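Long-range contacts in chitin-binding type-4 domain-containing protein (Photorhabdus laumondii subsp. laumondii, PDB 6T5Z), which is a copper-dependent lytic polysaccharide monooxygenase of family AA10 that probably breaks chitin chains by oxidation: residues H1-D5 with P32-E36; D24-V28 with H58-L62; F41-G45 with R112-N116; I80-I86 with S132-C138; Q89-W95 with D124-P130. All coordinates share one frame; numbering follows the deposited sequence. Where two conformers were deposited one is given.

Contact 1: H1-D5 with P32-E36; sequences HGYID and PQSLE. With CU (copper (II) ion), chain D.
Gly2, in extended conformation, passes Gln33 with their CA atoms 4.1 Å apart, where the first strand meets the irregular loop 32-36. The backbones share a weak, bent hydrogen bond from Gly2 N to Gln33 O (3.1 Å, 128°). In addition, Gln33 CA makes a CA-H...O contact of 3.4 Å with Gly2 O. Tyr3 offers its broad ring to the loop: the apolar Pro32 CG lies over one face, 4.1 Å from Tyr3 CD2, while Gln33 CB sits at the edge. Ser34 is small enough to bring OG into the plane of the His1 ring, 3.4 Å from CD2. The carboxylate of Glu36, whose OE2 is bonded to Asn161, stands nearly perpendicular to that ring (79°). With chi1 at -74°, the imidazole folds back beside its own amino group, so N (2.1 Å) and ND1 (2.0 Å) of His1 both bind copper. This chelate by an N-terminal histidine, completed by His90, is the histidine brace that defines the active site of lytic polysaccharide monooxygenases.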
# COMPACT_ATOMS: atom_id res chain seq x y z
N HIS A 1 7.60 11.16 -4.34
CA HIS A 1 8.21 10.01 -3.67
C HIS A 1 7.86 9.94 -2.18
O HIS A 1 8.05 10.90 -1.44
CB HIS A 1 9.73 10.03 -3.83
CG HIS A 1 10.18 9.66 -5.21
ND1 HIS A 1 9.92 10.44 -6.31
CD2 HIS A 1 10.86 8.58 -5.66
CE1 HIS A 1 10.42 9.86 -7.39
NE2 HIS A 1 11.00 8.73 -7.02
N GLY A 2 7.35 8.78 -1.75
CA GLY A 2 6.99 8.61 -0.35
C GLY A 2 6.55 7.19 -0.06
O GLY A 2 6.37 6.37 -0.96
N TYR A 3 6.37 6.91 1.23
CA TYR A 3 5.96 5.58 1.66
C TYR A 3 5.15 5.69 2.94
O TYR A 3 5.16 6.72 3.62
CB TYR A 3 7.19 4.67 1.86
CG TYR A 3 8.16 5.24 2.86
CD1 TYR A 3 8.00 4.99 4.22
CD2 TYR A 3 9.24 6.03 2.46
CE1 TYR A 3 8.88 5.51 5.15
CE2 TYR A 3 10.13 6.55 3.39
CZ TYR A 3 9.93 6.29 4.73
OH TYR A 3 10.80 6.80 5.67
N ILE A 4 4.44 4.61 3.27
CA ILE A 4 3.63 4.53 4.48
C ILE A 4 4.45 3.84 5.56
O ILE A 4 4.92 2.70 5.37
CB ILE A 4 2.32 3.77 4.22
CG1 ILE A 4 1.49 4.53 3.19
CG2 ILE A 4 1.57 3.57 5.54
CD1 ILE A 4 0.18 3.82 2.81
N ASP A 5 4.62 4.51 6.71
CA ASP A 5 5.34 3.91 7.83
C ASP A 5 4.46 3.63 9.05
O ASP A 5 4.98 3.20 10.08
CB ASP A 5 6.55 4.77 8.23
CG ASP A 5 6.18 6.14 8.77
OD1 ASP A 5 7.12 6.82 9.25
OD2 ASP A 5 5.01 6.56 8.69
N PRO A 32 12.18 2.51 -0.46
CA PRO A 32 10.75 2.22 -0.31
C PRO A 32 9.86 3.35 -0.78
O PRO A 32 8.66 3.13 -0.94
CB PRO A 32 10.61 2.00 1.20
CG PRO A 32 11.75 2.84 1.79
CD PRO A 32 12.86 2.74 0.83
N GLN A 33 10.42 4.54 -0.99
CA GLN A 33 9.70 5.73 -1.44
C GLN A 33 9.46 5.75 -2.94
O GLN A 33 8.81 6.69 -3.44
CB GLN A 33 10.47 7.01 -1.05
CG GLN A 33 11.79 7.29 -1.85
CD GLN A 33 13.04 6.66 -1.19
OE1 GLN A 33 12.92 5.71 -0.41
NE2 GLN A 33 14.23 7.20 -1.48
N SER A 34 9.93 4.74 -3.68
CA SER A 34 10.11 4.86 -5.12
C SER A 34 9.20 3.95 -5.93
O SER A 34 9.47 3.68 -7.10
CB SER A 34 11.57 4.60 -5.48
OG SER A 34 12.40 5.61 -4.92
N LEU A 35 8.10 3.48 -5.33
CA LEU A 35 7.19 2.55 -6.00
C LEU A 35 6.18 3.35 -6.82
O LEU A 35 4.99 3.49 -6.49
CB LEU A 35 6.55 1.63 -4.97
CG LEU A 35 7.53 0.53 -4.47
CD1 LEU A 35 7.25 0.17 -3.03
CD2 LEU A 35 7.37 -0.69 -5.34
N GLU A 36 6.67 3.89 -7.93
CA GLU A 36 5.94 4.83 -8.78
C GLU A 36 5.51 4.15 -10.07
O GLU A 36 6.31 3.48 -10.72
CB GLU A 36 6.79 6.05 -9.09
CG GLU A 36 6.04 7.17 -9.83
CD GLU A 36 6.97 8.29 -10.25
OE1 GLU A 36 8.18 8.19 -9.95
OE2 GLU A 36 6.51 9.26 -10.88
CU CU D . 8.51 11.90 -6.14
O HOH W 1 10.28 12.98 -7.36
O HOH W 2 7.99 11.59 -8.38

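Contact 2: D24-V28 with H58-L62. With CU (copper (II) ion), chain E.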
# COMPACT_ATOMS: atom_id res chain seq x y z
N ASP A 24 15.12 -10.06 2.28
CA ASP A 24 15.21 -10.55 0.90
C ASP A 24 14.29 -9.76 -0.04
O ASP A 24 13.61 -10.34 -0.90
CB ASP A 24 14.92 -12.05 0.83
CG ASP A 24 15.59 -12.72 -0.36
OD1 ASP A 24 16.47 -12.08 -0.98
OD2 ASP A 24 15.25 -13.88 -0.66
N CYS A 25 14.32 -8.44 0.10
CA CYS A 25 13.46 -7.53 -0.65
C CYS A 25 14.15 -6.88 -1.84
O CYS A 25 13.53 -6.09 -2.55
CB CYS A 25 12.95 -6.42 0.27
SG CYS A 25 12.03 -6.97 1.71
N GLY A 26 15.43 -7.18 -2.07
CA GLY A 26 16.14 -6.53 -3.16
C GLY A 26 16.27 -5.04 -2.94
O GLY A 26 16.34 -4.55 -1.80
N LEU A 27 16.26 -4.29 -4.04
CA LEU A 27 16.49 -2.85 -3.98
C LEU A 27 15.43 -2.11 -3.18
O LEU A 27 15.71 -1.02 -2.68
CB LEU A 27 16.56 -2.27 -5.40
CG LEU A 27 17.03 -0.82 -5.49
CD1 LEU A 27 18.47 -0.68 -5.01
CD2 LEU A 27 16.89 -0.33 -6.92
N VAL A 28 14.22 -2.69 -3.03
CA VAL A 28 13.15 -2.06 -2.24
C VAL A 28 13.68 -1.55 -0.91
O VAL A 28 13.34 -0.44 -0.47
CB VAL A 28 12.01 -3.07 -2.01
CG1 VAL A 28 11.05 -2.56 -0.97
CG2 VAL A 28 11.27 -3.36 -3.28
N HIS A 58 12.82 -4.52 -10.67
CA HIS A 58 13.77 -4.76 -9.59
C HIS A 58 13.14 -4.61 -8.21
O HIS A 58 13.84 -4.78 -7.21
CB HIS A 58 15.03 -3.88 -9.75
CG HIS A 58 14.78 -2.40 -9.77
ND1 HIS A 58 15.70 -1.52 -10.31
CD2 HIS A 58 13.76 -1.64 -9.31
CE1 HIS A 58 15.25 -0.28 -10.18
NE2 HIS A 58 14.08 -0.33 -9.57
N PHE A 59 11.84 -4.34 -8.14
CA PHE A 59 11.07 -4.43 -6.90
C PHE A 59 10.21 -5.69 -6.85
O PHE A 59 9.37 -5.82 -5.96
CB PHE A 59 10.19 -3.19 -6.72
CG PHE A 59 10.95 -1.88 -6.66
CD1 PHE A 59 12.20 -1.78 -6.08
CD2 PHE A 59 10.38 -0.73 -7.19
CE1 PHE A 59 12.86 -0.57 -6.02
CE2 PHE A 59 11.04 0.50 -7.13
CZ PHE A 59 12.28 0.58 -6.55
N GLY A 60 10.43 -6.63 -7.77
CA GLY A 60 9.60 -7.82 -7.92
C GLY A 60 9.59 -8.77 -6.73
O GLY A 60 8.67 -9.58 -6.62
N ALA A 61 10.59 -8.68 -5.84
CA ALA A 61 10.52 -9.50 -4.63
C ALA A 61 9.22 -9.27 -3.87
O ALA A 61 8.71 -10.19 -3.22
CB ALA A 61 11.72 -9.22 -3.72
N LEU A 62 8.67 -8.06 -3.94
CA LEU A 62 7.44 -7.77 -3.22
C LEU A 62 6.24 -8.52 -3.77
O LEU A 62 5.20 -8.58 -3.10
CB LEU A 62 7.14 -6.27 -3.25
CG LEU A 62 8.19 -5.37 -2.60
CD1 LEU A 62 7.75 -3.91 -2.67
CD2 LEU A 62 8.44 -5.80 -1.16
CU CU E . 17.41 -2.37 -11.24
O HOH W 3 13.00 -6.96 -5.69
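Val28 and Leu62 meet where two short 3-10 segments, 27-28 and 58-62, pack together from the loops before and after strand 36-38, beside the disulfide Cys14-Cys25. The branched side chain of Val28 fills the angle between two partners: CG2, lying beside its own backbone N, comes within 3.3 Å of Phe59 CD1 and 3.6 Å of Leu62 CD1, and the valine and Leu62 meet tip to tip. Leu27 reaches further out. Its CD2 makes a CH-pi contact over the face of the His58 imidazole, 3.7 Å from the centroid and 14° off the normal. The same imidazole turns its CD2 atom over the centre of the Phe59 ring, its plane inclined to the phenyl rather than stacked on it. His58 ND1 also binds a second copper ion at 2.1 Å, distinct from the one held by His1. At the other end Ala61 is short enough to let CB rest 3.6 Å from Asp24 O. No direct hydrogen bond joins the segments; instead one water donates to His58 O (2.8 Å) and Cys25 O (3.3 Å) and accepts from Ala61 N (3.0 Å), giving two backbone carbonyls and one backbone N-H a shared partner. Such a compact, disulfide-linked loop region is a feature of AA10 enzymes, in which it generally supplies part of the substrate-binding surface.

Contact 3: F41-G45 with R112-N116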
# COMPACT_ATOMS: atom_id res chain seq x y z
N PHE A 41 -5.40 2.83 -10.76
CA PHE A 41 -5.81 1.52 -10.29
C PHE A 41 -7.26 1.56 -9.78
O PHE A 41 -7.63 2.49 -9.07
CB PHE A 41 -4.86 1.06 -9.18
CG PHE A 41 -5.15 -0.32 -8.69
CD1 PHE A 41 -4.53 -1.42 -9.28
CD2 PHE A 41 -6.03 -0.52 -7.65
CE1 PHE A 41 -4.80 -2.69 -8.83
CE2 PHE A 41 -6.30 -1.79 -7.20
CZ PHE A 41 -5.68 -2.88 -7.78
N PRO A 42 -8.09 0.55 -10.12
CA PRO A 42 -7.79 -0.66 -10.89
C PRO A 42 -8.05 -0.59 -12.40
O PRO A 42 -7.77 -1.56 -13.11
CB PRO A 42 -8.74 -1.69 -10.27
CG PRO A 42 -9.95 -0.86 -9.93
CD PRO A 42 -9.38 0.45 -9.42
N GLN A 43 -8.61 0.52 -12.89
CA GLN A 43 -8.89 0.63 -14.32
C GLN A 43 -7.60 0.70 -15.13
O GLN A 43 -7.58 0.30 -16.30
CB GLN A 43 -9.76 1.86 -14.60
CG GLN A 43 -11.18 1.78 -14.04
CD GLN A 43 -11.27 2.00 -12.53
OE1 GLN A 43 -10.51 2.79 -11.95
NE2 GLN A 43 -12.22 1.30 -11.89
N ALA A 44 -6.52 1.20 -14.53
CA ALA A 44 -5.19 1.18 -15.13
C ALA A 44 -4.20 0.86 -14.02
O ALA A 44 -4.55 0.31 -12.97
CB ALA A 44 -4.88 2.50 -15.84
N GLY A 45 -2.94 1.23 -14.24
CA GLY A 45 -1.91 1.07 -13.25
C GLY A 45 -1.22 -0.29 -13.33
O GLY A 45 -1.31 -0.99 -14.34
N ARG A 112 -6.40 -7.78 -9.36
CA ARG A 112 -7.62 -7.01 -9.16
C ARG A 112 -8.73 -7.88 -8.61
O ARG A 112 -9.53 -7.41 -7.78
CB ARG A 112 -8.03 -6.35 -10.48
CG ARG A 112 -7.08 -5.22 -10.84
CD ARG A 112 -6.98 -4.96 -12.33
NE ARG A 112 -6.18 -3.76 -12.55
CZ ARG A 112 -4.85 -3.71 -12.45
NH1 ARG A 112 -4.17 -4.80 -12.13
NH2 ARG A 112 -4.20 -2.56 -12.65
N GLU A 113 -8.77 -9.15 -9.00
CA GLU A 113 -9.78 -10.06 -8.46
C GLU A 113 -9.57 -10.29 -6.97
O GLU A 113 -10.54 -10.56 -6.25
CB GLU A 113 -9.74 -11.37 -9.25
CG GLU A 113 -10.90 -12.31 -8.98
CD GLU A 113 -10.64 -13.26 -7.83
OE1 GLU A 113 -9.45 -13.47 -7.47
OE2 GLU A 113 -11.62 -13.80 -7.29
N GLN A 114 -8.32 -10.18 -6.48
CA GLN A 114 -8.05 -10.37 -5.06
C GLN A 114 -8.45 -9.18 -4.21
O GLN A 114 -8.60 -9.33 -2.99
CB GLN A 114 -6.56 -10.68 -4.86
CG GLN A 114 -6.13 -12.04 -5.42
CD GLN A 114 -6.01 -13.11 -4.34
OE1 GLN A 114 -7.01 -13.53 -3.75
NE2 GLN A 114 -4.78 -13.56 -4.10
N PHE A 115 -8.62 -8.00 -4.82
CA PHE A 115 -8.93 -6.76 -4.13
C PHE A 115 -10.38 -6.38 -4.34
O PHE A 115 -10.97 -6.68 -5.38
CB PHE A 115 -8.04 -5.62 -4.64
CG PHE A 115 -6.69 -5.55 -4.00
CD1 PHE A 115 -6.55 -5.04 -2.73
CD2 PHE A 115 -5.55 -5.97 -4.68
CE1 PHE A 115 -5.29 -4.96 -2.12
CE2 PHE A 115 -4.30 -5.90 -4.09
CZ PHE A 115 -4.17 -5.38 -2.80
N ASN A 116 -10.97 -5.72 -3.34
CA ASN A 116 -12.22 -5.02 -3.59
C ASN A 116 -12.01 -4.02 -4.73
O ASN A 116 -10.92 -3.47 -4.90
CB ASN A 116 -12.70 -4.31 -2.32
CG ASN A 116 -13.24 -5.28 -1.28
OD1 ASN A 116 -13.87 -6.28 -1.62
ND2 ASN A 116 -13.00 -4.98 -0.01
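Arg112 NH2 is gripped by two backbone carbonyls, Ala44 O at 2.9 Å and Pro46 O just beyond the loop. The bond to Ala44 is bent (142°) and reaches the oxygen from above the carbonyl plane, whereas Arg112 NE makes a nearly straight bond (170°) of 2.8 Å to a lone pair of Pro42 O, within the plane of both groups. With NH1 in a salt bridge to Asp48, the guanidinium is fixed in position and rotation. Its chain, extended from CG to NE, spans two loops on the beta sandwich: 41-45, and the type I turn Arg112-Phe115, closed by Phe115 N to Arg112 O at 3.2 Å. Phe41 CE1 lies over the centre of one guanidinium face, 3.7 Å above it, with the planes inclined at 54°, and the Arg112 CG methylene touches Pro42 CB (3.9 Å). The peptide before Pro42 is cis, which folds the proline back so that CB lies over the centre of the Phe41 ring. Phe41 CZ then approaches Phe115 CD2 at 4.4 Å, and both phenyl groups rest on Leu151 and Phe98 of the sheet strands.

Contact 4: I80-I86 with S132-C138; sequences IEFQWEI and SRVINKC
Ile80-Ile86 and Arg133-Cys138 run antiparallel at 161°, their axes approaching to 4.6 Å, with six consecutive pairs in register from Ile80-Cys138 to Glu85-Arg133 and a further bond from Ile86 N to Ser132 O. Alternation splits the side chains between two faces. On the outer one, polar residues pair: Glu81 and Lys137 lie side by side and point the same way, and Lys137 NZ reaches Glu81 OE2 at 2.8 Å from above the carboxylate plane. Arg133, bent at chi3 (55°), turns NH1 back diagonally to Gln83 OE1 (2.9 Å, 138°), while the amide nitrogen of Gln83 is taken by Asp5. The other face is mostly apolar and aromatic. Cys138 SG, disulfide-linked to Cys121, meets the edge of the Phe82 ring, 3.7 Å from CD1. Asn136 OD1 comes to 3.8 Å from Trp84 CD1, and this buried oxygen and the indole NH both bond the hydroxyl of Tyr97, which ties the two polar groups across an otherwise apolar layer. Ile86 CG1 and Val134 CG2 (4.2 Å) extend that layer toward Trp95. Where strand 79-86 ends and strand 133-139 begins, a water spans Ile86 O (2.8 Å) and Ser132 OG (2.7 Å). These are two of the three strands in the smaller sheet of the immunoglobulin-like beta sandwich of AA10 enzymes.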
# COMPACT_ATOMS: atom_id res chain seq x y z
N ILE A 80 -8.82 3.40 11.54
CA ILE A 80 -7.41 3.19 11.25
C ILE A 80 -6.87 4.47 10.62
O ILE A 80 -7.57 5.14 9.85
CB ILE A 80 -7.20 1.96 10.33
CG1 ILE A 80 -5.73 1.72 10.02
CG2 ILE A 80 -7.99 2.11 9.04
CD1 ILE A 80 -5.47 0.33 9.41
N GLU A 81 -5.63 4.80 10.94
CA GLU A 81 -4.94 5.96 10.38
C GLU A 81 -3.71 5.48 9.62
O GLU A 81 -2.95 4.65 10.12
CB GLU A 81 -4.49 6.94 11.48
CG GLU A 81 -5.62 7.61 12.24
CD GLU A 81 -5.12 8.74 13.12
OE1 GLU A 81 -3.88 8.89 13.24
OE2 GLU A 81 -5.96 9.46 13.69
N PHE A 82 -3.50 6.04 8.43
CA PHE A 82 -2.33 5.78 7.62
C PHE A 82 -1.45 7.02 7.59
O PHE A 82 -1.93 8.13 7.32
CB PHE A 82 -2.73 5.39 6.19
CG PHE A 82 -3.60 4.18 6.13
CD1 PHE A 82 -4.98 4.31 6.11
CD2 PHE A 82 -3.06 2.90 6.13
CE1 PHE A 82 -5.79 3.21 6.05
CE2 PHE A 82 -3.88 1.78 6.09
CZ PHE A 82 -5.26 1.94 6.04
N GLN A 83 -0.16 6.84 7.83
CA GLN A 83 0.81 7.93 7.82
C GLN A 83 1.80 7.73 6.68
O GLN A 83 2.47 6.69 6.62
CB GLN A 83 1.57 8.03 9.15
CG GLN A 83 2.55 9.19 9.21
CD GLN A 83 3.22 9.28 10.58
OE1 GLN A 83 2.86 10.13 11.40
NE2 GLN A 83 4.19 8.39 10.83
N TRP A 84 1.89 8.73 5.81
CA TRP A 84 2.89 8.78 4.74
C TRP A 84 4.03 9.70 5.13
O TRP A 84 3.81 10.80 5.64
CB TRP A 84 2.28 9.29 3.43
CG TRP A 84 1.37 8.36 2.68
CD1 TRP A 84 0.07 8.05 2.97
CD2 TRP A 84 1.68 7.66 1.47
NE1 TRP A 84 -0.44 7.20 2.03
CE2 TRP A 84 0.53 6.94 1.09
CE3 TRP A 84 2.83 7.56 0.67
CZ2 TRP A 84 0.49 6.13 -0.04
CZ3 TRP A 84 2.79 6.76 -0.46
CH2 TRP A 84 1.63 6.06 -0.80
N GLU A 85 5.27 9.25 4.84
CA GLU A 85 6.46 10.09 4.85
C GLU A 85 6.71 10.53 3.41
O GLU A 85 6.96 9.70 2.53
CB GLU A 85 7.67 9.33 5.42
CG GLU A 85 7.45 8.76 6.81
CD GLU A 85 7.55 9.80 7.92
OE1 GLU A 85 7.83 10.97 7.63
OE2 GLU A 85 7.35 9.44 9.10
N ILE A 86 6.58 11.83 3.17
CA ILE A 86 6.63 12.39 1.82
C ILE A 86 8.04 12.94 1.63
O ILE A 86 8.34 14.09 1.96
CB ILE A 86 5.56 13.46 1.63
CG1 ILE A 86 4.18 12.86 1.92
CG2 ILE A 86 5.64 14.09 0.23
CD1 ILE A 86 3.83 11.68 1.02
N SER A 132 5.16 17.40 4.49
CA SER A 132 6.15 16.35 4.36
C SER A 132 5.78 15.08 5.12
O SER A 132 6.43 14.04 4.95
CB SER A 132 7.50 16.88 4.84
OG SER A 132 7.91 17.94 3.98
N ARG A 133 4.75 15.14 5.97
CA ARG A 133 4.17 13.96 6.60
C ARG A 133 2.66 14.12 6.55
O ARG A 133 2.14 15.20 6.86
CB ARG A 133 4.68 13.81 8.04
CG ARG A 133 4.20 12.56 8.74
CD ARG A 133 4.97 12.33 10.04
NE ARG A 133 4.87 13.50 10.89
CZ ARG A 133 3.83 13.78 11.67
NH1 ARG A 133 2.78 12.97 11.70
NH2 ARG A 133 3.84 14.88 12.42
N VAL A 134 1.96 13.08 6.12
CA VAL A 134 0.53 13.15 5.86
C VAL A 134 -0.17 12.01 6.59
O VAL A 134 0.33 10.88 6.60
CB VAL A 134 0.23 13.06 4.35
CG1 VAL A 134 -1.26 12.82 4.11
CG2 VAL A 134 0.70 14.33 3.66
N ILE A 135 -1.30 12.30 7.22
CA ILE A 135 -2.10 11.29 7.90
C ILE A 135 -3.50 11.26 7.30
O ILE A 135 -4.17 12.30 7.20
CB ILE A 135 -2.16 11.54 9.42
CG1 ILE A 135 -0.80 11.22 10.08
CG2 ILE A 135 -3.25 10.70 10.05
CD1 ILE A 135 -0.80 11.37 11.59
N ASN A 136 -3.96 10.07 6.91
CA ASN A 136 -5.31 9.87 6.40
C ASN A 136 -6.10 9.04 7.41
O ASN A 136 -5.69 7.92 7.74
CB ASN A 136 -5.30 9.16 5.05
CG ASN A 136 -4.43 9.85 4.02
OD1 ASN A 136 -3.54 9.23 3.43
ND2 ASN A 136 -4.70 11.13 3.78
N LYS A 137 -7.23 9.56 7.86
CA LYS A 137 -8.09 8.86 8.80
C LYS A 137 -9.14 8.06 8.03
O LYS A 137 -9.84 8.61 7.16
CB LYS A 137 -8.76 9.83 9.76
CG LYS A 137 -7.80 10.59 10.68
CD LYS A 137 -8.59 11.58 11.52
CE LYS A 137 -7.70 12.55 12.29
NZ LYS A 137 -7.19 11.93 13.54
N CYS A 138 -9.28 6.78 8.37
CA CYS A 138 -10.11 5.86 7.61
C CYS A 138 -10.88 4.94 8.56
O CYS A 138 -10.66 4.93 9.78
CB CYS A 138 -9.27 5.01 6.64
SG CYS A 138 -8.28 5.94 5.48
O HOH W 4 9.32 16.72 1.98

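Contact 5: Q89-W95 with D124-P130. With CU (copper (II) ion), chain D.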
# COMPACT_ATOMS: atom_id res chain seq x y z
N GLN A 89 7.79 16.21 -2.08
CA GLN A 89 6.41 16.66 -2.16
C GLN A 89 6.00 16.91 -3.61
O GLN A 89 6.76 17.49 -4.39
CB GLN A 89 6.20 17.93 -1.35
CG GLN A 89 6.47 17.78 0.13
CD GLN A 89 6.89 19.09 0.77
OE1 GLN A 89 8.08 19.39 0.85
NE2 GLN A 89 5.93 19.88 1.21
N HIS A 90 4.79 16.47 -3.97
CA HIS A 90 4.21 16.70 -5.28
C HIS A 90 2.74 17.03 -5.11
O HIS A 90 2.08 16.50 -4.22
CB HIS A 90 4.30 15.48 -6.20
CG HIS A 90 5.66 14.87 -6.29
ND1 HIS A 90 6.75 15.54 -6.78
CD2 HIS A 90 6.09 13.62 -5.97
CE1 HIS A 90 7.80 14.74 -6.75
NE2 HIS A 90 7.43 13.57 -6.27
N LYS A 91 2.24 17.90 -5.99
CA LYS A 91 0.82 18.23 -6.00
C LYS A 91 0.00 16.95 -6.12
O LYS A 91 0.30 16.07 -6.93
CB LYS A 91 0.51 19.19 -7.15
CG LYS A 91 1.10 20.60 -6.97
CD LYS A 91 0.89 21.46 -8.23
CE LYS A 91 -0.57 21.55 -8.62
NZ LYS A 91 -1.35 22.47 -7.73
N THR A 92 -1.06 16.87 -5.32
CA THR A 92 -1.71 15.60 -5.01
C THR A 92 -3.18 15.62 -5.38
O THR A 92 -3.92 16.50 -4.94
CB THR A 92 -1.55 15.30 -3.51
OG1 THR A 92 -0.15 15.14 -3.22
CG2 THR A 92 -2.31 14.04 -3.12
N SER A 93 -3.61 14.64 -6.18
CA SER A 93 -5.04 14.46 -6.42
C SER A 93 -5.73 13.84 -5.21
O SER A 93 -6.77 14.33 -4.76
CB SER A 93 -5.27 13.56 -7.64
OG SER A 93 -4.90 14.20 -8.85
N SER A 94 -5.15 12.78 -4.65
CA SER A 94 -5.86 12.05 -3.60
C SER A 94 -4.94 11.07 -2.90
O SER A 94 -3.85 10.74 -3.39
CB SER A 94 -7.05 11.28 -4.18
OG SER A 94 -6.57 10.26 -5.04
N TRP A 95 -5.41 10.60 -1.75
CA TRP A 95 -4.90 9.44 -1.02
C TRP A 95 -6.06 8.45 -0.93
O TRP A 95 -7.16 8.84 -0.55
CB TRP A 95 -4.45 9.84 0.39
CG TRP A 95 -3.69 11.11 0.41
CD1 TRP A 95 -4.20 12.39 0.44
CD2 TRP A 95 -2.27 11.25 0.36
NE1 TRP A 95 -3.17 13.30 0.43
CE2 TRP A 95 -1.98 12.63 0.38
CE3 TRP A 95 -1.21 10.34 0.31
CZ2 TRP A 95 -0.68 13.12 0.34
CZ3 TRP A 95 0.09 10.83 0.27
CH2 TRP A 95 0.34 12.20 0.28
N ASP A 124 -9.62 13.49 -0.88
CA ASP A 124 -9.34 14.35 -2.02
C ASP A 124 -8.48 15.53 -1.56
O ASP A 124 -8.84 16.24 -0.62
CB ASP A 124 -10.68 14.82 -2.61
CG ASP A 124 -10.56 15.54 -3.95
OD1 ASP A 124 -9.47 16.02 -4.31
OD2 ASP A 124 -11.60 15.64 -4.65
N TYR A 125 -7.33 15.73 -2.21
CA TYR A 125 -6.44 16.84 -1.87
C TYR A 125 -6.53 18.00 -2.85
O TYR A 125 -5.83 19.00 -2.66
CB TYR A 125 -4.99 16.36 -1.77
CG TYR A 125 -4.44 16.38 -0.37
CD1 TYR A 125 -5.17 15.83 0.69
CD2 TYR A 125 -3.20 16.92 -0.10
CE1 TYR A 125 -4.67 15.83 1.98
CE2 TYR A 125 -2.68 16.91 1.20
CZ TYR A 125 -3.42 16.37 2.23
OH TYR A 125 -2.90 16.38 3.51
N GLN A 126 -7.34 17.87 -3.90
CA GLN A 126 -7.69 18.98 -4.78
C GLN A 126 -6.44 19.63 -5.40
O GLN A 126 -6.40 20.84 -5.61
CB GLN A 126 -8.54 20.02 -4.03
CG GLN A 126 -9.82 19.46 -3.42
CD GLN A 126 -10.78 20.55 -2.98
OE1 GLN A 126 -11.02 21.51 -3.72
NE2 GLN A 126 -11.34 20.42 -1.78
N GLU A 127 -5.43 18.81 -5.67
CA GLU A 127 -4.20 19.18 -6.39
C GLU A 127 -3.28 20.06 -5.56
O GLU A 127 -2.37 20.69 -6.10
CB GLU A 127 -4.51 19.86 -7.73
CG GLU A 127 -5.43 19.04 -8.61
CD GLU A 127 -5.50 19.55 -10.03
OE1 GLU A 127 -5.12 20.72 -10.28
OE2 GLU A 127 -5.95 18.78 -10.90
N LYS A 128 -3.49 20.11 -4.25
CA LYS A 128 -2.68 20.92 -3.36
C LYS A 128 -1.37 20.21 -3.03
O LYS A 128 -1.25 18.98 -3.12
CB LYS A 128 -3.45 21.21 -2.07
CG LYS A 128 -4.61 22.19 -2.28
CD LYS A 128 -5.33 22.53 -0.97
CE LYS A 128 -6.20 21.38 -0.48
NZ LYS A 128 -7.18 21.86 0.53
N MET A 129 -0.38 21.01 -2.66
CA MET A 129 0.93 20.49 -2.28
C MET A 129 0.85 19.96 -0.85
O MET A 129 0.48 20.71 0.06
CB MET A 129 1.98 21.60 -2.39
CG MET A 129 3.43 21.15 -2.17
SD MET A 129 4.03 20.08 -3.50
CE MET A 129 4.01 21.23 -4.86
N PRO A 130 1.18 18.69 -0.61
CA PRO A 130 1.07 18.14 0.74
C PRO A 130 2.25 18.57 1.60
O PRO A 130 3.31 18.96 1.11
CB PRO A 130 1.10 16.63 0.51
CG PRO A 130 2.02 16.48 -0.68
CD PRO A 130 1.77 17.72 -1.54
CU CU D . 8.51 11.90 -6.14
O HOH W 5 -3.38 22.84 -9.76
O HOH W 1 10.28 12.98 -7.36
O HOH W 2 7.99 11.59 -8.38
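Gln89 NE2 donates to Pro130 O in an almost straight bond (2.8 Å, 174°), in the plane of both amide and carbonyl. Next along, Lys91 bends at chi3 and chi4 to curl its ammonium onto Glu127 O (2.6 Å); its NZ also donates to a water that in turn serves Glu127 OE1, so the opposite charges are joined only through the solvent. Thr92 uses every polar atom: N donates to Lys128 O (3.1 Å), O takes a weak bond from Glu127 N, and OG1 donates to His90 O (2.8 Å) while also hydrogen-bonded to Trp154 NE1. Ser93 O is bonded by Tyr125 N at 3.0 Å. Tyr125-Lys128 form a type I' turn, with Gln126 and Glu127 both at positive phi, and Asp124 OD1 steadies its start by accepting Gln126 N (2.9 Å) in an Asx turn. Trp95 NE1, a donor without an oxygen across this contact, is instead poised 3.1 Å above the centre of the Tyr125 face, the two planes 82° apart in an edge-to-face pair. Pro130 CB meets the indole edge nearby. His90 turns away from segment 124-130, giving NE2 to copper at 2.0 Å. The chemistry implies a copper-bearing loop held chiefly through backbone carbonyls: the bonds at Gln89, Lys91 and Thr92 are consistent with a firmly held chain around His90, and so probably with a defined placing of the second imidazole in the histidine brace.

Overall arrangement
From the N terminus, contact 1 closes the first loop, bringing 32-36 back under the opening strand, and contact 2 crosses it, because 24-28 precedes 32-36 while 58-62 follows; the two touch through Leu35 and Phe59. Contact 3 crosses contact 2, and also contacts 4 and 5, spanning from 41-45 to 112-116 and tying two loops well away from copper. Contact 4 opens at 80-86 and closes at 132-138, with contact 5 nested inside it; Trp95 packs on Trp84 and Ile86. Contacts 1 and 4 share the three-stranded sheet through strands 2-6 and 79-86. Contacts 1 and 5, in series along the chain, meet at copper through His1 and His90.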